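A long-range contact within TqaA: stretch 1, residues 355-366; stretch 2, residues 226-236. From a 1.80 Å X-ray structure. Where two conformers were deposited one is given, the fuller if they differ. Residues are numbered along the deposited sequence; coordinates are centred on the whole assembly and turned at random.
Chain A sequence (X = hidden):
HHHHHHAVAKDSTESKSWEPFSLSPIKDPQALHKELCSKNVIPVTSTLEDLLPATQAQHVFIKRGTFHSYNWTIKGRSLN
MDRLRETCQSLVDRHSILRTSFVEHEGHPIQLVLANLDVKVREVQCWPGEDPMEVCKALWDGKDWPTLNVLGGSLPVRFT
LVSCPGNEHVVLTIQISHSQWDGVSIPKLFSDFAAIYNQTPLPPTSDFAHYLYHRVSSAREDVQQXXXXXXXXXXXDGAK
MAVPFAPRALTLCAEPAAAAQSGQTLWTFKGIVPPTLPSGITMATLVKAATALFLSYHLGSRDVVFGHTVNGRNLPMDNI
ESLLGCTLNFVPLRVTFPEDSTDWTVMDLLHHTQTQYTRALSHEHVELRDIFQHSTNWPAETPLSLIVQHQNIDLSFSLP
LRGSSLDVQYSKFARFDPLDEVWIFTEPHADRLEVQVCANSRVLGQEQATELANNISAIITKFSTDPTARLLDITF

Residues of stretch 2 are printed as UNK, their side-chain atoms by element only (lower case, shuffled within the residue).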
# COMPACT_ATOMS: atom_id res chain seq x y z
N THR A 355 1.20 -4.58 -22.32
CA THR A 355 -0.05 -3.96 -22.75
C THR A 355 -1.26 -4.48 -21.95
O THR A 355 -2.24 -3.77 -21.80
CB THR A 355 -0.25 -4.12 -24.27
OG1 THR A 355 -0.19 -5.49 -24.63
CG2 THR A 355 0.86 -3.41 -25.02
N GLN A 356 -1.19 -5.69 -21.39
CA GLN A 356 -2.29 -6.16 -20.55
C GLN A 356 -2.41 -5.35 -19.26
O GLN A 356 -3.45 -5.37 -18.61
CB GLN A 356 -2.14 -7.65 -20.23
CG GLN A 356 -2.41 -8.54 -21.46
CD GLN A 356 -3.86 -8.38 -21.96
OE1 GLN A 356 -4.13 -7.61 -22.89
NE2 GLN A 356 -4.78 -9.12 -21.36
N TYR A 357 -1.34 -4.63 -18.92
CA TYR A 357 -1.39 -3.61 -17.86
C TYR A 357 -1.79 -2.23 -18.41
O TYR A 357 -2.66 -1.57 -17.85
CB TYR A 357 -0.02 -3.53 -17.16
CG TYR A 357 0.22 -2.25 -16.40
CD1 TYR A 357 -0.57 -1.90 -15.31
CD2 TYR A 357 1.28 -1.42 -16.75
CE1 TYR A 357 -0.33 -0.74 -14.59
CE2 TYR A 357 1.52 -0.25 -16.04
CZ TYR A 357 0.71 0.09 -14.97
OH TYR A 357 0.97 1.25 -14.27
N THR A 358 -1.17 -1.81 -19.50
CA THR A 358 -1.36 -0.42 -19.95
C THR A 358 -2.75 -0.20 -20.51
O THR A 358 -3.28 0.93 -20.42
CB THR A 358 -0.29 0.02 -20.98
OG1 THR A 358 -0.36 -0.78 -22.16
CG2 THR A 358 1.11 -0.09 -20.38
N ARG A 359 -3.37 -1.25 -21.03
CA ARG A 359 -4.78 -1.17 -21.50
C ARG A 359 -5.73 -0.68 -20.39
O ARG A 359 -6.76 -0.04 -20.64
CB ARG A 359 -5.27 -2.53 -21.99
CG ARG A 359 -4.78 -2.99 -23.35
CD ARG A 359 -5.23 -4.44 -23.62
NE ARG A 359 -6.70 -4.52 -23.74
CZ ARG A 359 -7.42 -5.63 -23.64
NH1 ARG A 359 -6.84 -6.81 -23.43
NH2 ARG A 359 -8.76 -5.56 -23.78
N ALA A 360 -5.38 -1.02 -19.15
CA ALA A 360 -6.30 -0.80 -18.04
C ALA A 360 -6.05 0.50 -17.27
O ALA A 360 -6.74 0.77 -16.29
CB ALA A 360 -6.24 -1.99 -17.07
N LEU A 361 -5.07 1.30 -17.69
CA LEU A 361 -4.65 2.46 -16.89
C LEU A 361 -5.79 3.41 -16.53
O LEU A 361 -5.90 3.83 -15.38
CB LEU A 361 -3.56 3.23 -17.62
CG LEU A 361 -2.18 2.61 -17.50
CD1 LEU A 361 -1.23 3.25 -18.52
CD2 LEU A 361 -1.65 2.76 -16.07
N SER A 362 -6.65 3.73 -17.51
CA SER A 362 -7.75 4.66 -17.23
C SER A 362 -8.91 3.99 -16.50
O SER A 362 -9.90 4.64 -16.16
CB SER A 362 -8.23 5.33 -18.53
OG SER A 362 -8.75 4.40 -19.46
N HIS A 363 -8.77 2.69 -16.22
CA HIS A 363 -9.87 1.92 -15.64
C HIS A 363 -9.49 1.22 -14.33
O HIS A 363 -10.31 0.52 -13.73
CB HIS A 363 -10.34 0.87 -16.65
CG HIS A 363 -10.62 1.44 -18.01
ND1 HIS A 363 -11.61 2.37 -18.24
CD2 HIS A 363 -10.04 1.20 -19.21
CE1 HIS A 363 -11.62 2.69 -19.52
NE2 HIS A 363 -10.68 1.99 -20.14
N GLU A 364 -8.26 1.43 -13.89
CA GLU A 364 -7.67 0.62 -12.83
C GLU A 364 -8.07 1.06 -11.41
O GLU A 364 -7.71 0.41 -10.42
CB GLU A 364 -6.14 0.66 -12.95
CG GLU A 364 -5.60 2.02 -12.56
CD GLU A 364 -4.08 2.11 -12.56
OE1 GLU A 364 -3.40 1.31 -13.26
OE2 GLU A 364 -3.58 3.02 -11.85
N HIS A 365 -8.81 2.16 -11.31
CA HIS A 365 -9.11 2.82 -10.05
C HIS A 365 -10.39 2.36 -9.36
O HIS A 365 -10.66 2.75 -8.21
CB HIS A 365 -9.20 4.33 -10.30
CG HIS A 365 -10.27 4.68 -11.28
ND1 HIS A 365 -10.05 4.68 -12.64
CD2 HIS A 365 -11.57 5.01 -11.11
CE1 HIS A 365 -11.17 5.00 -13.26
NE2 HIS A 365 -12.11 5.21 -12.35
N VAL A 366 -11.20 1.56 -10.04
CA VAL A 366 -12.49 1.15 -9.50
C VAL A 366 -12.37 -0.02 -8.52
O VAL A 366 -11.41 -0.77 -8.59
CB VAL A 366 -13.48 0.77 -10.61
CG1 VAL A 366 -13.88 2.03 -11.40
CG2 VAL A 366 -12.88 -0.32 -11.53
N UNK A 226 -21.05 2.65 -18.31
CA UNK A 226 -19.77 3.12 -17.81
C UNK A 226 -18.64 2.50 -18.60
O UNK A 226 -18.50 1.28 -18.61
c UNK A 226 -18.55 3.63 -15.66
o UNK A 226 -17.49 3.84 -16.29
c UNK A 226 -19.62 2.79 -16.33
o UNK A 226 -18.78 4.06 -14.50
N UNK A 227 -17.84 3.33 -19.28
CA UNK A 227 -16.74 2.82 -20.11
C UNK A 227 -15.78 1.96 -19.31
O UNK A 227 -15.15 1.07 -19.88
c UNK A 227 -17.08 5.18 -20.49
c UNK A 227 -16.04 4.08 -20.60
c UNK A 227 -17.91 4.81 -19.30
N UNK A 228 -15.65 2.22 -18.01
CA UNK A 228 -14.70 1.45 -17.22
C UNK A 228 -15.21 0.02 -17.00
O UNK A 228 -14.45 -0.95 -17.12
c UNK A 228 -14.40 2.16 -15.91
c UNK A 228 -13.67 1.21 -14.96
o UNK A 228 -13.52 3.25 -16.20
N UNK A 229 -16.49 -0.14 -16.72
CA UNK A 229 -17.02 -1.49 -16.56
C UNK A 229 -17.25 -2.16 -17.91
O UNK A 229 -17.23 -3.41 -18.00
c UNK A 229 -18.22 0.50 -12.46
c UNK A 229 -17.98 -1.05 -14.28
c UNK A 229 -17.10 -1.80 -13.51
c UNK A 229 -16.78 -1.42 -12.20
c UNK A 229 -17.35 -0.26 -11.68
c UNK A 229 -18.52 0.11 -13.75
c UNK A 229 -18.27 -1.47 -15.70
N UNK A 230 -17.43 -1.36 -18.95
CA UNK A 230 -17.45 -1.94 -20.30
C UNK A 230 -16.07 -2.50 -20.62
O UNK A 230 -15.95 -3.59 -21.19
c UNK A 230 -19.74 0.64 -22.10
c UNK A 230 -19.36 -0.57 -21.25
o UNK A 230 -18.89 1.27 -22.73
n UNK A 230 -21.04 0.96 -22.12
c UNK A 230 -17.86 -0.89 -21.33
N UNK A 231 -15.04 -1.74 -20.26
CA UNK A 231 -13.67 -2.19 -20.48
C UNK A 231 -13.40 -3.49 -19.74
O UNK A 231 -12.89 -4.43 -20.34
c UNK A 231 -11.24 -1.74 -19.91
c UNK A 231 -10.75 -2.14 -18.66
c UNK A 231 -8.70 -2.90 -19.67
c UNK A 231 -12.63 -1.16 -20.02
c UNK A 231 -10.46 -1.94 -21.04
c UNK A 231 -9.18 -2.51 -20.94
c UNK A 231 -9.49 -2.72 -18.54
N UNK A 232 -13.72 -3.55 -18.45
CA UNK A 232 -13.37 -4.76 -17.70
C UNK A 232 -14.14 -5.97 -18.22
O UNK A 232 -13.60 -7.06 -18.25
c UNK A 232 -12.60 -2.45 -15.07
c UNK A 232 -11.14 -4.15 -15.33
c UNK A 232 -10.47 -3.06 -14.71
c UNK A 232 -9.09 -5.38 -15.24
n UNK A 232 -11.38 -2.04 -14.57
c UNK A 232 -8.45 -4.29 -14.63
c UNK A 232 -13.60 -4.57 -16.20
c UNK A 232 -10.43 -5.33 -15.59
c UNK A 232 -9.12 -3.12 -14.37
c UNK A 232 -12.51 -3.74 -15.55
N UNK A 233 -15.40 -5.78 -18.63
CA UNK A 233 -16.15 -6.89 -19.22
C UNK A 233 -15.46 -7.43 -20.47
O UNK A 233 -15.36 -8.64 -20.66
n UNK A 233 -21.06 -6.29 -17.91
c UNK A 233 -18.36 -7.53 -20.32
c UNK A 233 -17.59 -6.46 -19.56
c UNK A 233 -19.87 -7.35 -20.18
c UNK A 233 -20.91 -7.60 -17.97
n UNK A 233 -21.31 -8.37 -16.96
n UNK A 233 -20.35 -8.13 -19.04
N UNK A 234 -14.97 -6.52 -21.30
CA UNK A 234 -14.29 -6.90 -22.55
C UNK A 234 -12.95 -7.60 -22.23
O UNK A 234 -12.60 -8.64 -22.79
n UNK A 234 -12.29 -6.17 -26.57
c UNK A 234 -12.25 -5.78 -25.25
c UNK A 234 -14.06 -5.66 -23.40
c UNK A 234 -13.50 -5.94 -24.76
c UNK A 234 -13.52 -6.54 -26.88
n UNK A 234 -14.27 -6.41 -25.80
N UNK A 235 -12.22 -7.00 -21.30
CA UNK A 235 -10.89 -7.48 -20.92
C UNK A 235 -10.94 -8.88 -20.34
O UNK A 235 -10.04 -9.70 -20.59
o UNK A 235 -5.03 -7.50 -18.01
c UNK A 235 -10.29 -6.49 -19.90
c UNK A 235 -7.78 -6.26 -20.08
c UNK A 235 -7.39 -7.78 -17.79
c UNK A 235 -6.31 -7.25 -18.47
c UNK A 235 -6.50 -6.48 -19.60
c UNK A 235 -8.89 -6.78 -19.42
c UNK A 235 -8.68 -7.54 -18.26
N UNK A 236 -11.98 -9.15 -19.56
CA UNK A 236 -12.10 -10.42 -18.84
C UNK A 236 -13.00 -11.42 -19.57
O UNK A 236 -13.23 -12.52 -19.08
c UNK A 236 -12.41 -9.09 -15.17
c UNK A 236 -10.40 -10.26 -16.20
c UNK A 236 -12.65 -10.18 -17.42
c UNK A 236 -11.69 -9.44 -16.48
O HOH W 1 -7.60 -9.40 -22.14

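Position 226 has two side-chain carbons, the second carrying two oxygens. It touches nothing on stretch 1. One oxygen accepts from the backbone N of 228 and caps the helix. This is D226.

Position 227 has three carbons closing a ring onto its own backbone N. Only its backbone O comes near stretch 1, beside the H363 ring. This is P227.

Position 228 has one carbon bearing an oxygen and a carbon. The oxygen lies at the edge of the H363 ring, and the carbon packs on V366. This is T228. Its OG1 is hydrogen-bonded to H363 ND1 at 2.9 Å. T228 CG2 is 3.7 Å from V366 CG1.

Position 229 has one carbon, then a ring of six carbons with no oxygen. CA-to-CB points away from stretch 1, yet the ring end comes nearer and meets V366. This is F229. Its CE1 reaches V366 CG2 at 4.1 Å.

Position 230 has three carbons in a row, the third carrying one oxygen and one nitrogen. It makes no contact with stretch 1. This is Q230.

Position 231 again has one carbon and a bare six-carbon ring. CA-to-CB points toward stretch 1. The ring forms an offset stack with the H363 ring, centroids 4.4 Å apart and planes at 18°. CB lies over the face of the H363 ring. This is F231. Its CE1 meets A360 CB at 3.6 Å.

Position 232 has one carbon, then fused five- and six-membered rings holding eight carbons and one nitrogen. The nitrogen donates to H363 O, and the rings pack on A360. This is W232. Its NE1 is 2.9 Å from H363 O, and its CH2 is 4.0 Å from A360 CB.

Position 233 has three carbons, a nitrogen, then a carbon with two more nitrogens. It is out of reach of stretch 1. This is R233.

Position 234 has one carbon and a five-membered ring of three carbons and two nitrogens. The ring edge meets R359. This is H234. Its CD2 is 3.8 Å from R359 NH2.

Position 235 has one carbon and a six-carbon ring bearing an oxygen. The oxygen donates to Q356 O, and a ring carbon lies over one face of the R359 guanidinium. This is Y235. Its OH is 2.7 Å from Q356 O. The carbon is CD1.

Position 236 has four carbons, forked at the second. It makes no contact. This is L236.

The contact joins residues at least 121 apart in sequence. T228, F231, W232 and Y235 provide most of the stretch 2 side of the surface. H363 is held by its ring and its backbone O, while A360 and V366 add apolar packing. Near the helix end, a water accepts from Q356 NE2 and R359 NH1 and donates to Y235 O.

Stretch 2 (226-236) DPTFQFWRHYL
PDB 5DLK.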